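PDB 6A6O: Esterase/lipase-like protein from Caldicellulosiruptor lactoaceticus 6A, which hydrolyses acetyl esters and also shows 1,4-beta-xylosidase activity, making it a bifunctional acetyl ester-xyloside hydrolase. Local coordinates for residues A[270-273]-A[274-278]. Sequence-based numbering, arbitrary orientation.
Sequences KLCE and KWFES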
# COMPACT_ATOMS: atom_id res chain seq x y z
N LYS A 270 7.53 -16.35 1.96
CA LYS A 270 8.90 -16.67 2.35
C LYS A 270 9.89 -15.92 1.47
O LYS A 270 10.90 -15.40 1.96
CB LYS A 270 9.12 -18.18 2.28
CG LYS A 270 10.53 -18.59 2.66
CD LYS A 270 10.91 -18.14 4.07
CE LYS A 270 10.05 -18.83 5.14
NZ LYS A 270 10.53 -18.46 6.51
N LEU A 271 9.59 -15.79 0.17
CA LEU A 271 10.44 -15.00 -0.70
C LEU A 271 10.41 -13.53 -0.29
O LEU A 271 11.44 -12.84 -0.32
CB LEU A 271 10.00 -15.17 -2.16
CG LEU A 271 10.20 -16.59 -2.74
CD1 LEU A 271 9.31 -16.82 -3.97
CD2 LEU A 271 11.65 -16.83 -3.09
N CYS A 272 9.24 -13.03 0.13
CA CYS A 272 9.15 -11.63 0.55
C CYS A 272 9.93 -11.39 1.83
O CYS A 272 10.62 -10.37 1.96
CB CYS A 272 7.69 -11.23 0.73
SG CYS A 272 7.48 -9.45 0.81
N GLU A 273 9.85 -12.32 2.78
CA GLU A 273 10.65 -12.24 4.00
C GLU A 273 12.14 -12.15 3.68
O GLU A 273 12.85 -11.31 4.24
CB GLU A 273 10.37 -13.45 4.88
CG GLU A 273 11.21 -13.49 6.15
CD GLU A 273 11.14 -14.83 6.86
OE1 GLU A 273 10.23 -15.63 6.56
OE2 GLU A 273 12.01 -15.09 7.72
N LYS A 274 12.62 -13.00 2.77
CA LYS A 274 14.03 -12.96 2.40
C LYS A 274 14.39 -11.68 1.65
O LYS A 274 15.50 -11.16 1.80
CB LYS A 274 14.40 -14.19 1.57
CG LYS A 274 14.37 -15.49 2.37
CD LYS A 274 15.14 -15.35 3.69
CE LYS A 274 15.17 -16.65 4.50
NZ LYS A 274 15.74 -16.42 5.87
N TRP A 275 13.46 -11.14 0.85
CA TRP A 275 13.72 -9.87 0.18
C TRP A 275 13.83 -8.72 1.18
O TRP A 275 14.72 -7.87 1.07
CB TRP A 275 12.63 -9.60 -0.86
CG TRP A 275 12.69 -8.25 -1.55
CD1 TRP A 275 13.51 -7.90 -2.58
CD2 TRP A 275 11.90 -7.10 -1.26
NE1 TRP A 275 13.28 -6.59 -2.95
CE2 TRP A 275 12.29 -6.08 -2.15
CE3 TRP A 275 10.89 -6.83 -0.32
CZ2 TRP A 275 11.70 -4.82 -2.16
CZ3 TRP A 275 10.31 -5.55 -0.32
CH2 TRP A 275 10.72 -4.57 -1.22
N PHE A 276 12.91 -8.67 2.15
CA PHE A 276 13.03 -7.72 3.26
C PHE A 276 14.41 -7.80 3.89
O PHE A 276 15.03 -6.77 4.19
CB PHE A 276 11.99 -8.03 4.32
CG PHE A 276 10.59 -7.53 4.01
CD1 PHE A 276 10.37 -6.31 3.39
CD2 PHE A 276 9.50 -8.28 4.41
CE1 PHE A 276 9.06 -5.86 3.15
CE2 PHE A 276 8.20 -7.84 4.17
CZ PHE A 276 7.99 -6.62 3.54
N GLU A 277 14.90 -9.02 4.12
CA GLU A 277 16.25 -9.17 4.65
C GLU A 277 17.28 -8.66 3.66
O GLU A 277 18.23 -7.96 4.04
CB GLU A 277 16.49 -10.63 5.01
CG GLU A 277 17.88 -10.95 5.53
CD GLU A 277 18.10 -12.45 5.61
OE1 GLU A 277 17.63 -13.07 6.59
OE2 GLU A 277 18.70 -13.00 4.67
N SER A 278 17.11 -8.97 2.37
CA SER A 278 18.10 -8.59 1.37
C SER A 278 18.25 -7.07 1.27
O SER A 278 19.35 -6.59 1.00
CB SER A 278 17.72 -9.15 0.00
OG SER A 278 16.83 -8.27 -0.66
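With SG of Cys272 trans to its backbone N (chi1 -165°) and CG of Phe276 trans to its own carbonyl carbon (chi1 -79°), the two side chains, one helical turn apart, converge on the buried side of the helix. The sulfur lies over one face of the phenyl ring, 4.2 Å from the centroid of the Phe276 ring, as a sulfur-aromatic contact; its nearest ring atom is CE2 of Phe276, 3.8 Å from Cys272 SG. The same pair is joined through the backbone, where Phe276 N donates to Cys272 O at 2.9 Å in a nearly straight bond (176°). That carbonyl oxygen also lies 3.4 Å from CD2 of Phe276, so backbone and ring of one residue both rest against Cys272. Three further i to i+4 bonds, from the amides of Lys274, Trp275 and Glu277, continue the alpha-helical pattern.

On the outer side, charged residues follow the helix. Lys270 NZ donates a hydrogen bond to Glu273 OE1 (2.8 Å) within a salt bridge, coming to the carboxylate from its syn side but well out of its plane, while Lys274 NZ and Glu277 OE1 form only a long, probably weak salt bridge, 3.9 Å apart. Near the C-terminal end, the hydroxyl of Ser278 donates to Trp275 O at 2.8 Å, approaching one lone pair of that carbonyl within its plane.

Helix 268-278 is thus amphipathic, packing against one face of the sheet, over strands 167-170, 214-219 and 244-249, in what looks like an alpha/beta-hydrolase fold. Cys272, Trp275 and Phe276 all touch Val168, Trp275 also meets the ring of Phe215, and helix 74-82 contributes Trp79 against Cys272 and Leu80 against Phe276.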